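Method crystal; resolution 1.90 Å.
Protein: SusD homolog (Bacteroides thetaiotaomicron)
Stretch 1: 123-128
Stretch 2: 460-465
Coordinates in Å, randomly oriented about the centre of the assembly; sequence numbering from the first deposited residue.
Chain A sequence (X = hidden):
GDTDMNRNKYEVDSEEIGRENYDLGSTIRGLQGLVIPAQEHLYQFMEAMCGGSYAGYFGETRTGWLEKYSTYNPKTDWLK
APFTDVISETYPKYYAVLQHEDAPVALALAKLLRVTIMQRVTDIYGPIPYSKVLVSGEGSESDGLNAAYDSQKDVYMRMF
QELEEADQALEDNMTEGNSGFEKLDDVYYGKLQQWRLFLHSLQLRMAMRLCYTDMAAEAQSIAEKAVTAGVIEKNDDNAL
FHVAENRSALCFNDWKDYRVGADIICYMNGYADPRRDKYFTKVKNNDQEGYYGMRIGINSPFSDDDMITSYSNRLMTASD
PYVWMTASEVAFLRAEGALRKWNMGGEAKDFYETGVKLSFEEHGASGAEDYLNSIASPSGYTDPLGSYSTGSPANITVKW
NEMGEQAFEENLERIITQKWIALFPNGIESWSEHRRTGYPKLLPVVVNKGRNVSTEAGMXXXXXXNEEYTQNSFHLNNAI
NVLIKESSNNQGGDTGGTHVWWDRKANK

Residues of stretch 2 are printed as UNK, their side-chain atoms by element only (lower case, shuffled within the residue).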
# COMPACT_ATOMS: atom_id res chain seq x y z
N ASP A 123 -1.80 -3.52 9.29
CA ASP A 123 -2.90 -3.05 8.43
C ASP A 123 -3.58 -4.19 7.68
O ASP A 123 -4.79 -4.13 7.43
CB ASP A 123 -2.43 -1.99 7.43
CG ASP A 123 -2.24 -0.62 8.07
OD1 ASP A 123 -2.59 -0.45 9.26
OD2 ASP A 123 -1.72 0.26 7.37
N ILE A 124 -2.83 -5.24 7.35
CA ILE A 124 -3.40 -6.42 6.70
C ILE A 124 -4.23 -7.30 7.66
O ILE A 124 -5.28 -7.84 7.25
CB ILE A 124 -2.28 -7.25 6.05
CG1 ILE A 124 -1.65 -6.44 4.92
CG2 ILE A 124 -2.81 -8.57 5.52
CD1 ILE A 124 -0.28 -6.98 4.54
N TYR A 125 -3.79 -7.45 8.90
CA TYR A 125 -4.36 -8.48 9.83
C TYR A 125 -5.12 -7.94 10.99
O TYR A 125 -6.02 -8.61 11.49
CB TYR A 125 -3.24 -9.37 10.39
CG TYR A 125 -2.60 -10.20 9.31
CD1 TYR A 125 -3.16 -11.40 8.90
CD2 TYR A 125 -1.44 -9.81 8.71
CE1 TYR A 125 -2.63 -12.14 7.88
CE2 TYR A 125 -0.87 -10.57 7.71
CZ TYR A 125 -1.46 -11.73 7.30
OH TYR A 125 -0.86 -12.49 6.31
N GLY A 126 -4.76 -6.75 11.44
CA GLY A 126 -5.25 -6.25 12.72
C GLY A 126 -4.23 -6.53 13.81
O GLY A 126 -3.03 -6.15 13.69
N PRO A 127 -4.63 -7.28 14.84
CA PRO A 127 -3.66 -7.69 15.89
C PRO A 127 -2.57 -8.55 15.32
O PRO A 127 -2.85 -9.41 14.46
CB PRO A 127 -4.49 -8.51 16.87
CG PRO A 127 -5.88 -8.04 16.62
CD PRO A 127 -5.97 -7.77 15.17
N ILE A 128 -1.34 -8.23 15.73
CA ILE A 128 -0.14 -8.92 15.35
C ILE A 128 0.82 -8.95 16.54
O ILE A 128 0.79 -8.06 17.40
CB ILE A 128 0.63 -8.25 14.18
CG1 ILE A 128 0.99 -6.80 14.47
CG2 ILE A 128 -0.16 -8.28 12.88
CD1 ILE A 128 2.13 -6.31 13.60
N UNK A 460 -11.70 -7.29 3.90
CA UNK A 460 -11.48 -6.29 4.95
C UNK A 460 -10.16 -6.52 5.71
O UNK A 460 -9.63 -5.61 6.33
c UNK A 460 -14.15 -2.59 4.06
n UNK A 460 -13.97 -3.72 4.73
n UNK A 460 -14.40 -2.58 2.75
c UNK A 460 -14.03 -6.13 5.23
c UNK A 460 -14.07 -5.03 4.16
c UNK A 460 -12.68 -6.31 5.90
n UNK A 460 -14.02 -1.45 4.70
N UNK A 461 -9.62 -7.72 5.58
CA UNK A 461 -8.36 -8.11 6.13
C UNK A 461 -8.00 -9.49 5.58
O UNK A 461 -8.81 -10.14 4.93
n UNK A 461 -7.07 -11.53 11.16
c UNK A 461 -9.46 -9.19 8.16
c UNK A 461 -9.53 -9.21 9.67
n UNK A 461 -8.37 -9.81 10.32
c UNK A 461 -8.17 -11.12 10.51
n UNK A 461 -9.04 -12.03 10.08
c UNK A 461 -8.43 -8.17 7.65
N UNK A 462 -6.78 -9.95 5.86
CA UNK A 462 -6.37 -11.33 5.60
C UNK A 462 -6.50 -12.17 6.87
O UNK A 462 -6.35 -11.66 7.98
c UNK A 462 -5.50 -12.19 2.87
c UNK A 462 -3.09 -11.73 3.49
c UNK A 462 -4.56 -11.33 3.71
c UNK A 462 -4.91 -11.44 5.15
N UNK A 463 -6.66 -13.47 6.68
CA UNK A 463 -6.83 -14.42 7.76
C UNK A 463 -5.48 -14.89 8.24
O UNK A 463 -4.56 -14.94 7.46
se UNK A 463 -9.05 -14.94 4.93
c UNK A 463 -9.04 -16.82 4.32
c UNK A 463 -7.63 -15.65 7.31
c UNK A 463 -9.03 -15.25 6.88
N UNK A 464 -5.36 -15.20 9.52
CA UNK A 464 -4.09 -15.66 10.07
C UNK A 464 -3.70 -17.00 9.47
O UNK A 464 -4.55 -17.74 9.07
c UNK A 464 -3.48 -13.40 12.14
c UNK A 464 -3.64 -12.20 12.83
c UNK A 464 -4.16 -15.79 11.58
c UNK A 464 -4.38 -14.45 12.28
c UNK A 464 -5.66 -13.05 13.79
c UNK A 464 -5.46 -14.25 13.11
o UNK A 464 -4.98 -10.87 14.37
c UNK A 464 -4.75 -12.03 13.66
N UNK A 465 -2.40 -17.26 9.34
CA UNK A 465 -1.98 -18.50 8.66
C UNK A 465 -2.24 -19.71 9.54
O UNK A 465 -2.28 -19.61 10.78
c UNK A 465 -0.48 -18.29 8.43
c UNK A 465 -1.27 -16.42 9.71
c UNK A 465 -0.06 -17.27 9.38
O HOH W 1 -1.93 -14.77 6.39

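Position 460 carries seven side-chain atoms, four carbons and three nitrogens: three carbons in a row, a nitrogen, then a carbon bearing two more nitrogens. That terminal group is a guanidinium, so the residue is Arg460. Its CA-to-CB bond points away from stretch 1, its closest approach is Arg460 CB to Ile124 O, 7.7 Å, and all three side-chain nitrogens are hydrogen-bonded elsewhere in the structure.

Position 461 has the same inventory and the same connectivity, but a different setting. Its CB lies 3.2 Å from Ile124 O, and the nitrogen within the chain lies 2.9 Å from Tyr125 O. The residue is Arg461. With chi1 at 60° (p), chi2 t and chi3 m, the guanidinium meets the carbonyl edge-on, near its own plane, as a two-pronged donor should. Arg461 NE donates to Tyr125 O at 2.9 Å with an N-H...O angle of 159°, and Arg461 NH2 donates to the same Tyr125 O at 3.1 Å and 141°, so the NE bond is the shorter and straighter of the two.

Position 462 shows four carbons, forked at the second, with no heteroatom. A fork at the first would indicate isoleucine; this one identifies Leu462. Its CB points toward stretch 1 and sits 3.6 Å from Ile124 CG2 and also 3.6 Å from Tyr125 CE1. The backbone adds a nearly linear hydrogen bond, Leu462 N to Ile124 O, 2.9 Å at 164°. Leu462 O, by contrast, lies 3.3 Å from Tyr125 CD1 and is buried without a polar partner in the model.

Position 463 has an unbranched side chain of two carbons, a selenium and one carbon: selenomethionine, listed in the sequence as Met463. The side chain starts away from stretch 1; its nearest atom, Met463 CB, is 6.1 Å from Tyr125 CE1. The backbone makes the contact instead, with Met463 O near the plane of the Tyr125 ring, at its edge, 3.4 Å from CE1 of Tyr125. A water bridges the same pair, 2.5 Å from Tyr125 OH and donating to Met463 O at 2.8 Å.

Position 464 has one carbon leading to a six-carbon ring that bears an oxygen, hence Tyr464. Although CA-to-CB points sideways, the ring's end comes nearer, and Tyr464 OH donates to Pro127 O at 2.6 Å. Tyr464 CE1 packs 3.8 Å from Tyr125 CB. The two tyrosine rings are near parallel, with planes at 10°, but their centroids are 5.8 Å apart and the rings barely overlap.

Position 465 has three carbons closing a ring onto the backbone nitrogen, which defines Pro465; its side chain comes no closer than Pro465 CD to Tyr125 CE1, 4.8 Å.

The contact therefore works by satisfying carbonyls where a helix ends. Ile124 O, Tyr125 O and Pro127 O receive a backbone amide, a guanidinium and a phenol, respectively. Between them Gly126, at phi 96°, turns the chain out of the helix, while Tyr125 packs against Leu462 and Tyr464.

Stretch 2 (460-465) RRLMYP
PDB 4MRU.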